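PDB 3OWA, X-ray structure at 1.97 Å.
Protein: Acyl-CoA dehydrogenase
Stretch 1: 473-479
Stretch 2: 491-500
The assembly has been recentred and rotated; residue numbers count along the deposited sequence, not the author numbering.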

HETATM    1  N   MSE A 473     -25.201   0.459 -17.540  1.00 53.48           N
HETATM    2  CA  MSE A 473     -25.132  -0.581 -18.588  1.00 55.02           C
HETATM    3  C   MSE A 473     -24.593  -1.887 -18.033  1.00 54.28           C
HETATM    4  O   MSE A 473     -25.169  -2.954 -18.227  1.00 55.11           O
HETATM    5  CB  MSE A 473     -24.251  -0.135 -19.758  1.00 55.58           C
HETATM    6  CG  MSE A 473     -24.336  -1.048 -20.975  1.00 58.94           C
HETATM    7 SE   MSE A 473     -22.824  -0.971 -22.225  0.47 64.70          SE
HETATM    8  CE  MSE A 473     -22.295   0.865 -21.966  1.00 63.24           C
ATOM      9  N   VAL A 474     -23.479  -1.772 -17.323  1.00 53.30           N
ATOM     10  CA  VAL A 474     -22.753  -2.911 -16.810  1.00 51.73           C
ATOM     11  C   VAL A 474     -23.546  -3.567 -15.684  1.00 51.41           C
ATOM     12  O   VAL A 474     -23.696  -4.780 -15.645  1.00 51.23           O
ATOM     13  CB  VAL A 474     -21.361  -2.443 -16.346  1.00 51.32           C
ATOM     14  CG1 VAL A 474     -20.753  -3.392 -15.328  1.00 49.45           C
ATOM     15  CG2 VAL A 474     -20.452  -2.212 -17.562  1.00 51.05           C
ATOM     16  N   ALA A 475     -24.051  -2.755 -14.767  1.00 50.99           N
ATOM     17  CA  ALA A 475     -24.861  -3.272 -13.666  1.00 51.56           C
ATOM     18  C   ALA A 475     -26.140  -3.939 -14.211  1.00 53.23           C
ATOM     19  O   ALA A 475     -26.529  -5.015 -13.771  1.00 53.73           O
ATOM     20  CB  ALA A 475     -25.188  -2.166 -12.676  1.00 50.57           C
ATOM     21  N   GLY A 476     -26.769  -3.310 -15.194  1.00 54.60           N
ATOM     22  CA  GLY A 476     -27.980  -3.882 -15.796  1.00 56.45           C
ATOM     23  C   GLY A 476     -27.683  -5.231 -16.439  1.00 56.74           C
ATOM     24  O   GLY A 476     -28.411  -6.207 -16.228  1.00 57.49           O
ATOM     25  N   LEU A 477     -26.584  -5.290 -17.183  1.00 55.80           N
ATOM     26  CA  LEU A 477     -26.223  -6.496 -17.907  1.00 56.71           C
ATOM     27  C   LEU A 477     -25.901  -7.658 -16.995  1.00 56.43           C
ATOM     28  O   LEU A 477     -26.266  -8.793 -17.296  1.00 56.79           O
ATOM     29  CB  LEU A 477     -25.054  -6.224 -18.848  1.00 56.24           C
ATOM     30  CG  LEU A 477     -25.459  -5.431 -20.084  1.00 58.61           C
ATOM     31  CD1 LEU A 477     -24.236  -5.029 -20.889  1.00 60.46           C
ATOM     32  CD2 LEU A 477     -26.429  -6.239 -20.953  1.00 60.80           C
ATOM     33  N   ALA A 478     -25.206  -7.360 -15.893  1.00 55.50           N
ATOM     34  CA  ALA A 478     -24.826  -8.359 -14.897  1.00 55.65           C
ATOM     35  C   ALA A 478     -26.052  -8.904 -14.154  1.00 56.84           C
ATOM     36  O   ALA A 478     -26.142 -10.114 -13.892  1.00 56.93           O
ATOM     37  CB  ALA A 478     -23.862  -7.752 -13.912  1.00 53.79           C
ATOM     38  N   ALA A 479     -26.973  -8.006 -13.799  1.00 57.84           N
ATOM     39  CA  ALA A 479     -28.205  -8.406 -13.107  1.00 59.53           C
ATOM     40  C   ALA A 479     -29.087  -9.252 -14.017  1.00 61.54           C
ATOM     41  O   ALA A 479     -29.519 -10.340 -13.631  1.00 61.92           O
ATOM     42  CB  ALA A 479     -28.958  -7.194 -12.583  1.00 59.55           C
ATOM     43  N   GLU A 491     -16.532 -10.830  -7.737  1.00 35.94           N
ATOM     44  CA  GLU A 491     -15.575 -10.046  -8.553  1.00 37.14           C
ATOM     45  C   GLU A 491     -16.282  -8.985  -9.382  1.00 38.09           C
ATOM     46  O   GLU A 491     -15.807  -7.853  -9.464  1.00 37.72           O
ATOM     47  CB  GLU A 491     -14.754 -10.922  -9.512  1.00 37.35           C
ATOM     48  CG  GLU A 491     -13.945 -12.006  -8.830  1.00 38.53           C
ATOM     49  CD  GLU A 491     -14.670 -13.336  -8.744  1.00 41.45           C
ATOM     50  OE1 GLU A 491     -15.926 -13.358  -8.660  1.00 42.41           O
ATOM     51  OE2 GLU A 491     -13.976 -14.376  -8.753  1.00 41.30           O
ATOM     52  N   ILE A 492     -17.410  -9.370  -9.992  1.00 38.79           N
ATOM     53  CA  ILE A 492     -18.262  -8.468 -10.755  1.00 39.89           C
ATOM     54  C   ILE A 492     -18.873  -7.374  -9.881  1.00 39.20           C
ATOM     55  O   ILE A 492     -18.880  -6.205 -10.275  1.00 38.52           O
ATOM     56  CB  ILE A 492     -19.388  -9.267 -11.532  1.00 41.09           C
ATOM     57  CG1 ILE A 492     -18.806  -9.944 -12.767  1.00 43.46           C
ATOM     58  CG2 ILE A 492     -20.567  -8.377 -11.916  1.00 43.34           C
ATOM     59  CD1 ILE A 492     -19.802 -10.936 -13.412  1.00 50.45           C
ATOM     60  N   LEU A 493     -19.408  -7.762  -8.718  1.00 39.02           N
ATOM     61  CA  LEU A 493     -20.016  -6.804  -7.775  1.00 39.89           C
ATOM     62  C   LEU A 493     -19.027  -5.706  -7.393  1.00 38.70           C
ATOM     63  O   LEU A 493     -19.386  -4.536  -7.298  1.00 39.29           O
ATOM     64  CB  LEU A 493     -20.547  -7.508  -6.504  1.00 39.64           C
ATOM     65  CG  LEU A 493     -21.708  -8.495  -6.681  1.00 42.67           C
ATOM     66  CD1 LEU A 493     -21.955  -9.274  -5.393  1.00 41.89           C
ATOM     67  CD2 LEU A 493     -22.971  -7.761  -7.119  1.00 44.40           C
ATOM     68  N   VAL A 494     -17.779  -6.100  -7.178  1.00 38.32           N
ATOM     69  CA  VAL A 494     -16.736  -5.166  -6.774  1.00 38.06           C
ATOM     70  C   VAL A 494     -16.368  -4.212  -7.934  1.00 37.58           C
ATOM     71  O   VAL A 494     -16.110  -3.028  -7.706  1.00 35.80           O
ATOM     72  CB  VAL A 494     -15.520  -5.932  -6.244  1.00 38.23           C
ATOM     73  CG1 VAL A 494     -14.276  -5.043  -6.221  1.00 41.01           C
ATOM     74  CG2 VAL A 494     -15.829  -6.435  -4.847  1.00 38.91           C
ATOM     75  N   ASN A 495     -16.382  -4.716  -9.175  1.00 37.45           N
ATOM     76  CA  ASN A 495     -16.197  -3.839 -10.357  1.00 38.01           C
ATOM     77  C   ASN A 495     -17.262  -2.756 -10.459  1.00 37.86           C
ATOM     78  O   ASN A 495     -16.960  -1.591 -10.748  1.00 37.42           O
ATOM     79  CB  ASN A 495     -16.155  -4.645 -11.677  1.00 39.39           C
ATOM     80  CG  ASN A 495     -14.882  -5.453 -11.830  1.00 39.71           C
ATOM     81  OD1 ASN A 495     -13.857  -5.143 -11.219  1.00 40.83           O
ATOM     82  ND2 ASN A 495     -14.945  -6.505 -12.638  1.00 41.71           N
ATOM     83  N   ILE A 496     -18.508  -3.149 -10.206  1.00 38.29           N
ATOM     84  CA  ILE A 496     -19.627  -2.239 -10.272  1.00 38.48           C
ATOM     85  C   ILE A 496     -19.481  -1.221  -9.145  1.00 37.56           C
ATOM     86  O   ILE A 496     -19.610  -0.025  -9.373  1.00 38.64           O
ATOM     87  CB  ILE A 496     -20.976  -3.010 -10.173  1.00 39.64           C
ATOM     88  CG1 ILE A 496     -21.194  -3.847 -11.448  1.00 40.56           C
ATOM     89  CG2 ILE A 496     -22.133  -2.056  -9.941  1.00 40.04           C
ATOM     90  CD1 ILE A 496     -22.198  -4.928 -11.283  1.00 43.35           C
ATOM     91  N   ALA A 497     -19.184  -1.710  -7.947  1.00 36.08           N
ATOM     92  CA  ALA A 497     -18.942  -0.842  -6.789  1.00 35.70           C
ATOM     93  C   ALA A 497     -17.817   0.142  -7.035  1.00 35.86           C
ATOM     94  O   ALA A 497     -17.935   1.304  -6.652  1.00 37.54           O
ATOM     95  CB  ALA A 497     -18.675  -1.671  -5.536  1.00 34.27           C
ATOM     96  N   ASP A 498     -16.746  -0.301  -7.690  1.00 36.53           N
ATOM     97  CA  ASP A 498     -15.612   0.579  -8.018  1.00 36.80           C
ATOM     98  C   ASP A 498     -15.998   1.616  -9.073  1.00 36.85           C
ATOM     99  O   ASP A 498     -15.576   2.777  -8.989  1.00 35.38           O
ATOM    100  CB  ASP A 498     -14.396  -0.237  -8.492  1.00 36.57           C
ATOM    101  CG  ASP A 498     -13.825  -1.160  -7.383  1.00 42.73           C
ATOM    102  OD1 ASP A 498     -14.118  -0.933  -6.179  1.00 45.89           O
ATOM    103  OD2 ASP A 498     -13.064  -2.116  -7.705  1.00 47.65           O
ATOM    104  N   ILE A 499     -16.804   1.202 -10.059  1.00 36.25           N
ATOM    105  CA  ILE A 499     -17.336   2.162 -10.999  1.00 36.84           C
ATOM    106  C   ILE A 499     -18.159   3.256 -10.298  1.00 36.97           C
ATOM    107  O   ILE A 499     -17.979   4.453 -10.560  1.00 36.26           O
ATOM    108  CB  ILE A 499     -18.173   1.498 -12.151  1.00 37.62           C
ATOM    109  CG1 ILE A 499     -17.252   0.687 -13.047  1.00 37.42           C
ATOM    110  CG2 ILE A 499     -18.905   2.593 -12.956  1.00 38.14           C
ATOM    111  CD1 ILE A 499     -17.966  -0.213 -14.051  1.00 38.94           C
ATOM    112  N   VAL A 500     -19.071   2.840  -9.424  1.00 37.22           N
ATOM    113  CA  VAL A 500     -19.954   3.792  -8.771  1.00 37.67           C
ATOM    114  C   VAL A 500     -19.107   4.714  -7.877  1.00 37.96           C
ATOM    115  O   VAL A 500     -19.352   5.937  -7.806  1.00 38.36           O
ATOM    116  CB  VAL A 500     -21.029   3.055  -7.924  1.00 38.96           C
ATOM    117  CG1 VAL A 500     -21.876   4.056  -7.108  1.00 39.06           C
ATOM    118  CG2 VAL A 500     -21.909   2.151  -8.833  1.00 39.20           C
TER

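How do the two backbones lie against each other? Both stretches are helical, and they run nearly antiparallel, with 159° between their N-to-C directions and axes 10.2 Å apart at closest approach. Each is held together by its own i to i+4 hydrogen bonds, such as Ala478 N to Val474 O at 3.0 Å and Val500 N to Ile496 O at 2.9 Å. No hydrogen bond crosses between the stretches; the side chains that meet are all hydrocarbon, and the contact is apolar.

What does Val474 meet? Its CB points toward the second helix, and its CG1 reaches two isoleucines. CG1 of Val474 lies 3.9 Å from CG1 of Ile496 and, more loosely, 4.4 Å from CD1 of Ile499. These are van der Waals contacts between branched aliphatic side chains, which gain by shedding water together.

Where do the backbones come nearest? At Ala475, whose CB points sideways, so that Ile496 meets CA as well as the methyl: CD1 of Ile496 sits 3.9 Å from CA of Ala475, while CG2 of Ile496 is 4.1 Å from Ala475 CB. The CA atoms of Ala475 and Ile496 are 6.3 Å apart. Gly476 and Leu477, which follow, take no part in the contact.

How does Ala478 extend the contact? One turn beyond Val474, its methyl points toward the second helix and packs against two isoleucines, with CB of Ala478 3.9 Å from CG2 of Ile492 and 4.2 Å from CD1 of Ile496. As stretch 1 advances from Val474 to Ala478, its partners step back from Ile499 to Ile492, as the antiparallel arrangement requires. Ile496 touches all three contacting residues of stretch 1 and has the largest covered area, 56 Å² of the 204 Å² buried in total.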